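Local coordinates for protein KLLA0F20702p (Kluyveromyces lactis, PDB 5Y5A) that probably serves as an Est1 telomerase subunit that helps bring telomerase to telomeres through its interaction with Cdc13, at residues G235-F238 against L239-I243; G370-H373 against M374-I378. All coordinates share one frame; numbering follows the deposited sequence.

Contact 1. Residues G235-F238 against L239-I243; sequences GETF and LQRGI
Gly235 to Phe238 pass their carbonyls one by one to the amides of Leu239 to Gly242, an unbroken i to i+4 ladder in which Leu239 N reaches Gly235 O at 3.1 Å and Gly242 N reaches Phe238 O at 2.9 Å. One turn of helix thus brings the side chains of Phe238 and Arg241 together. They run side by side in the same direction, and Arg241 NH1 stands over one face of the phenyl ring, displaced toward its rim, 3.2 Å from Phe238 CD2. The guanidinium plane is nearly upright on the ring (86°), an off-centre cation-pi contact with Arg241 CZ 4.8 Å from the Phe238 centroid. The bend at chi3 (-63°) brings the NH1 edge of the guanidinium over the rim of the ring. Its charge is met by Asp225 in a salt bridge, while Ser228 and Gln257 take further N-H groups, so the group is firmly fixed. On another side of the helix Glu236 OE2 accepts a weak bond of 3.4 Å from Gln240 NE2 and touches Leu239 CD2, while its OE1 bonds Ser268. Through Arg241 and Phe238, helix 235-247 meets helices 218-230 and 251-263, an arrangement consistent with the TPR-like helical array of Est1.

Contact 2. Residues G370-H373 against M374-I378; sequences GSFH and MYQMI
Within the long helix 339-379, in the region matching the Est1 DNA/RNA binding domain family, the stretch from Gly370 to Ile378 sets the side chain of Gln376 beside those of Phe372 and His373. Backbone bonds join each residue to its fourth neighbour; that from Gln376 N to Phe372 O is stretched (3.3 Å, 142° at the hydrogen), whereas Tyr375 N meets Ser371 O at 2.9 Å. With CG anti to the backbone N (chi1 175°), the Phe372 ring stands out from the helix where the Gln376 side chain can reach it. Gln376 crosses it at a slant, its amide carbon CD 3.8 Å from Phe372 CE2 and its CG 3.4 Å from Phe372 O. The amide also runs next to the imidazole of His373, the two planes 80° apart. An alanine here takes away the amide against Phe372 and beside His373, and would probably leave a gap between the two rings. Elsewhere Met374 curls back, its CG 3.4 Å from Gly370 O, and lies against Val259 and Phe275. His373 NE2 is hydrogen-bonded to Trp432 NE1, which ties the imidazole to helix 421-433 and sets its rotation from outside this stretch.

How the contacts relate
Followed from the N terminus, the chain first makes contact 1, on helix 235-247, and completes it before contact 2 arises near the C-terminal end of helix 339-379. Each is local to one helix, its links joining residues three or four apart, so neither closes a long loop; the two stand in series and do not nest or cross. Their centres are 18 Å apart and their nearest atoms about 9 Å, yet helix 251-263 lies against both: Phe238 packs on Gln257 and Ser261, His373 and Met374 on Leu263 and Val259. Contact 1 also faces helices 179-206 and 218-230, and contact 2 helices 318-325 and 385-410, consistent with the TPR-like helical array expected of Est1.

Contact 1. Residues G235-F238 against L239-I243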
ATOM      1  N   GLY A 235       1.368  -8.162  -3.096  1.00 43.79           N
ATOM      2  CA  GLY A 235       2.265  -7.026  -3.056  1.00 42.03           C
ATOM      3  C   GLY A 235       2.533  -6.405  -4.412  1.00 47.08           C
ATOM      4  O   GLY A 235       2.706  -5.186  -4.511  1.00 44.52           O
ATOM      5  N   GLU A 236       2.556  -7.235  -5.457  1.00 44.68           N
ATOM      6  CA  GLU A 236       2.971  -6.785  -6.781  1.00 47.71           C
ATOM      7  C   GLU A 236       2.119  -5.627  -7.296  1.00 49.66           C
ATOM      8  O   GLU A 236       2.608  -4.764  -8.023  1.00 52.26           O
ATOM      9  CB  GLU A 236       2.932  -7.946  -7.775  1.00 50.43           C
ATOM     10  CG  GLU A 236       3.700  -7.679  -9.065  1.00 53.21           C
ATOM     11  CD  GLU A 236       5.208  -7.606  -8.857  1.00 55.67           C
ATOM     12  OE1 GLU A 236       5.715  -8.183  -7.868  1.00 45.17           O
ATOM     13  OE2 GLU A 236       5.890  -6.976  -9.697  1.00 59.63           O
ATOM     14  N   THR A 237       0.852  -5.599  -6.903  1.00 44.15           N
ATOM     15  CA  THR A 237      -0.036  -4.522  -7.312  1.00 42.99           C
ATOM     16  C   THR A 237       0.424  -3.171  -6.772  1.00 41.33           C
ATOM     17  O   THR A 237       0.387  -2.171  -7.471  1.00 41.77           O
ATOM     18  CB  THR A 237      -1.465  -4.763  -6.834  1.00 46.59           C
ATOM     19  OG1 THR A 237      -1.825  -6.127  -7.078  1.00 47.14           O
ATOM     20  CG2 THR A 237      -2.411  -3.840  -7.569  1.00 45.52           C
ATOM     21  N   PHE A 238       0.838  -3.157  -5.512  1.00 39.64           N
ATOM     22  CA  PHE A 238       1.365  -1.946  -4.888  1.00 42.31           C
ATOM     23  C   PHE A 238       2.684  -1.552  -5.540  1.00 39.52           C
ATOM     24  O   PHE A 238       2.952  -0.372  -5.749  1.00 42.62           O
ATOM     25  CB  PHE A 238       1.558  -2.156  -3.374  1.00 35.28           C
ATOM     26  CG  PHE A 238       0.275  -2.398  -2.630  1.00 43.20           C
ATOM     27  CD1 PHE A 238      -0.257  -3.678  -2.536  1.00 46.99           C
ATOM     28  CD2 PHE A 238      -0.399  -1.349  -2.020  1.00 39.61           C
ATOM     29  CE1 PHE A 238      -1.443  -3.906  -1.849  1.00 47.38           C
ATOM     30  CE2 PHE A 238      -1.580  -1.570  -1.328  1.00 43.84           C
ATOM     31  CZ  PHE A 238      -2.104  -2.849  -1.244  1.00 45.00           C
ATOM     32  N   LEU A 239       3.502  -2.548  -5.870  1.00 40.53           N
ATOM     33  CA  LEU A 239       4.781  -2.283  -6.518  1.00 40.59           C
ATOM     34  C   LEU A 239       4.582  -1.526  -7.829  1.00 44.89           C
ATOM     35  O   LEU A 239       5.253  -0.525  -8.097  1.00 45.02           O
ATOM     36  CB  LEU A 239       5.547  -3.582  -6.786  1.00 40.58           C
ATOM     37  CG  LEU A 239       6.931  -3.308  -7.384  1.00 51.89           C
ATOM     38  CD1 LEU A 239       7.944  -2.994  -6.284  1.00 53.83           C
ATOM     39  CD2 LEU A 239       7.420  -4.441  -8.264  1.00 52.67           C
ATOM     40  N   GLN A 240       3.647  -1.998  -8.638  1.00 43.09           N
ATOM     41  CA  GLN A 240       3.434  -1.405  -9.950  1.00 46.13           C
ATOM     42  C   GLN A 240       2.842  -0.007  -9.818  1.00 48.80           C
ATOM     43  O   GLN A 240       3.155   0.886 -10.604  1.00 51.18           O
ATOM     44  CB  GLN A 240       2.540  -2.301 -10.801  1.00 52.96           C
ATOM     45  CG  GLN A 240       3.186  -3.630 -11.165  1.00 58.14           C
ATOM     46  CD  GLN A 240       4.463  -3.464 -11.985  1.00 59.29           C
ATOM     47  OE1 GLN A 240       4.576  -2.561 -12.820  1.00 55.52           O
ATOM     48  NE2 GLN A 240       5.431  -4.344 -11.747  1.00 57.45           N
ATOM     49  N   ARG A 241       2.013   0.189  -8.798  1.00 51.27           N
ATOM     50  CA  ARG A 241       1.488   1.516  -8.501  1.00 47.22           C
ATOM     51  C   ARG A 241       2.620   2.481  -8.168  1.00 46.28           C
ATOM     52  O   ARG A 241       2.643   3.625  -8.626  1.00 45.17           O
ATOM     53  CB  ARG A 241       0.504   1.460  -7.340  1.00 46.60           C
ATOM     54  CG  ARG A 241      -0.932   1.611  -7.757  1.00 56.28           C
ATOM     55  CD  ARG A 241      -1.731   2.242  -6.653  1.00 52.54           C
ATOM     56  NE  ARG A 241      -1.730   1.379  -5.486  1.00 57.74           N
ATOM     57  CZ  ARG A 241      -2.550   0.348  -5.334  1.00 64.89           C
ATOM     58  NH1 ARG A 241      -2.484  -0.392  -4.236  1.00 66.39           N
ATOM     59  NH2 ARG A 241      -3.439   0.061  -6.280  1.00 60.98           N
ATOM     60  N   GLY A 242       3.553   2.007  -7.351  1.00 42.24           N
ATOM     61  CA  GLY A 242       4.702   2.805  -6.969  1.00 41.98           C
ATOM     62  C   GLY A 242       5.550   3.159  -8.167  1.00 37.05           C
ATOM     63  O   GLY A 242       6.141   4.236  -8.226  1.00 41.70           O
ATOM     64  N   ILE A 243       5.619   2.246  -9.132  1.00 40.05           N
ATOM     65  CA  ILE A 243       6.397   2.503 -10.330  1.00 41.61           C
ATOM     66  C   ILE A 243       5.755   3.647 -11.105  1.00 45.45           C
ATOM     67  O   ILE A 243       6.458   4.528 -11.599  1.00 47.39           O
ATOM     68  CB  ILE A 243       6.544   1.248 -11.209  1.00 43.76           C
ATOM     69  CG1 ILE A 243       7.399   0.208 -10.480  1.00 50.35           C
ATOM     70  CG2 ILE A 243       7.222   1.593 -12.525  1.00 47.75           C
ATOM     71  CD1 ILE A 243       7.528  -1.108 -11.203  1.00 57.97           C
TER

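Contact 2. Residues G370-H373 against M374-I378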
ATOM      1  N   GLY A 370       5.418   0.979   8.677  1.00 38.42           N
ATOM      2  CA  GLY A 370       5.961  -0.020   7.779  1.00 33.55           C
ATOM      3  C   GLY A 370       7.478   0.019   7.709  1.00 33.31           C
ATOM      4  O   GLY A 370       8.126  -1.017   7.676  1.00 37.49           O
ATOM      5  N   SER A 371       8.047   1.219   7.712  1.00 33.24           N
ATOM      6  CA  SER A 371       9.491   1.374   7.607  1.00 35.56           C
ATOM      7  C   SER A 371      10.279   0.777   8.767  1.00 35.81           C
ATOM      8  O   SER A 371      11.465   0.467   8.612  1.00 37.83           O
ATOM      9  CB  SER A 371       9.847   2.849   7.463  1.00 36.35           C
ATOM     10  OG  SER A 371       9.549   3.282   6.144  1.00 42.52           O
ATOM     11  N   PHE A 372       9.645   0.623   9.927  1.00 34.58           N
ATOM     12  CA  PHE A 372      10.329  -0.018  11.052  1.00 35.66           C
ATOM     13  C   PHE A 372      10.568  -1.488  10.721  1.00 34.01           C
ATOM     14  O   PHE A 372      11.587  -2.064  11.106  1.00 39.35           O
ATOM     15  CB  PHE A 372       9.531   0.114  12.364  1.00 36.58           C
ATOM     16  CG  PHE A 372      10.151  -0.637  13.532  1.00 38.64           C
ATOM     17  CD1 PHE A 372      11.245  -0.115  14.211  1.00 35.72           C
ATOM     18  CD2 PHE A 372       9.632  -1.854  13.950  1.00 35.79           C
ATOM     19  CE1 PHE A 372      11.819  -0.793  15.272  1.00 38.11           C
ATOM     20  CE2 PHE A 372      10.206  -2.549  15.018  1.00 43.22           C
ATOM     21  CZ  PHE A 372      11.298  -2.019  15.678  1.00 44.32           C
ATOM     22  N   HIS A 373       9.629  -2.094  10.002  1.00 37.12           N
ATOM     23  CA  HIS A 373       9.777  -3.495   9.619  1.00 40.72           C
ATOM     24  C   HIS A 373      10.642  -3.617   8.364  1.00 39.10           C
ATOM     25  O   HIS A 373      11.291  -4.628   8.168  1.00 43.80           O
ATOM     26  CB  HIS A 373       8.411  -4.147   9.409  1.00 41.29           C
ATOM     27  CG  HIS A 373       7.522  -4.065  10.613  1.00 44.76           C
ATOM     28  ND1 HIS A 373       7.515  -5.030  11.597  1.00 42.71           N
ATOM     29  CD2 HIS A 373       6.640  -3.115  11.005  1.00 39.83           C
ATOM     30  CE1 HIS A 373       6.654  -4.686  12.538  1.00 40.91           C
ATOM     31  NE2 HIS A 373       6.107  -3.531  12.204  1.00 40.88           N
ATOM     32  N   MET A 374      10.652  -2.587   7.521  1.00 35.27           N
ATOM     33  CA  MET A 374      11.642  -2.527   6.442  1.00 40.61           C
ATOM     34  C   MET A 374      13.041  -2.576   7.068  1.00 39.55           C
ATOM     35  O   MET A 374      13.900  -3.347   6.640  1.00 37.73           O
ATOM     36  CB  MET A 374      11.476  -1.261   5.593  1.00 30.42           C
ATOM     37  CG  MET A 374      10.126  -1.150   4.877  1.00 29.91           C
ATOM     38  SD  MET A 374       9.795  -2.530   3.750  1.00 40.77           S
ATOM     39  CE  MET A 374      10.877  -2.111   2.379  1.00 37.44           C
ATOM     40  N   TYR A 375      13.246  -1.742   8.087  1.00 35.38           N
ATOM     41  CA  TYR A 375      14.498  -1.704   8.835  1.00 41.15           C
ATOM     42  C   TYR A 375      14.930  -3.102   9.301  1.00 41.93           C
ATOM     43  O   TYR A 375      16.099  -3.469   9.168  1.00 47.17           O
ATOM     44  CB  TYR A 375      14.369  -0.763  10.053  1.00 36.65           C
ATOM     45  CG  TYR A 375      15.643  -0.599  10.875  1.00 33.55           C
ATOM     46  CD1 TYR A 375      16.096  -1.614  11.706  1.00 33.93           C
ATOM     47  CD2 TYR A 375      16.386   0.580  10.822  1.00 41.91           C
ATOM     48  CE1 TYR A 375      17.249  -1.481  12.447  1.00 38.10           C
ATOM     49  CE2 TYR A 375      17.549   0.724  11.569  1.00 43.04           C
ATOM     50  CZ  TYR A 375      17.968  -0.313  12.382  1.00 43.01           C
ATOM     51  OH  TYR A 375      19.110  -0.195  13.131  1.00 50.02           O
ATOM     52  N   GLN A 376      14.002  -3.870   9.862  1.00 40.11           N
ATOM     53  CA  GLN A 376      14.364  -5.175  10.422  1.00 41.44           C
ATOM     54  C   GLN A 376      14.679  -6.175   9.332  1.00 40.00           C
ATOM     55  O   GLN A 376      15.557  -7.013   9.501  1.00 44.21           O
ATOM     56  CB  GLN A 376      13.249  -5.708  11.328  1.00 38.95           C
ATOM     57  CG  GLN A 376      12.959  -4.812  12.533  1.00 39.08           C
ATOM     58  CD  GLN A 376      12.029  -5.470  13.525  1.00 49.59           C
ATOM     59  OE1 GLN A 376      12.327  -5.543  14.718  1.00 53.63           O
ATOM     60  NE2 GLN A 376      10.896  -5.971  13.034  1.00 56.92           N
ATOM     61  N   MET A 377      13.972  -6.098   8.210  1.00 38.31           N
ATOM     62  CA  MET A 377      14.268  -7.008   7.107  1.00 43.29           C
ATOM     63  C   MET A 377      15.584  -6.641   6.438  1.00 41.18           C
ATOM     64  O   MET A 377      16.330  -7.513   6.023  1.00 44.22           O
ATOM     65  CB  MET A 377      13.149  -7.015   6.074  1.00 42.76           C
ATOM     66  CG  MET A 377      11.860  -7.641   6.564  1.00 45.36           C
ATOM     67  SD  MET A 377      10.593  -7.487   5.298  1.00 56.58           S
ATOM     68  CE  MET A 377      11.084  -8.792   4.182  1.00 74.44           C
ATOM     69  N   ILE A 378      15.871  -5.346   6.352  1.00 40.98           N
ATOM     70  CA  ILE A 378      17.050  -4.888   5.620  1.00 44.97           C
ATOM     71  C   ILE A 378      18.323  -5.021   6.459  1.00 39.20           C
ATOM     72  O   ILE A 378      19.359  -5.458   5.955  1.00 47.49           O
ATOM     73  CB  ILE A 378      16.864  -3.421   5.143  1.00 45.02           C
ATOM     74  CG1 ILE A 378      15.864  -3.379   3.978  1.00 35.88           C
ATOM     75  CG2 ILE A 378      18.194  -2.810   4.728  1.00 42.26           C
ATOM     76  CD1 ILE A 378      15.361  -1.985   3.627  1.00 33.93           C
TER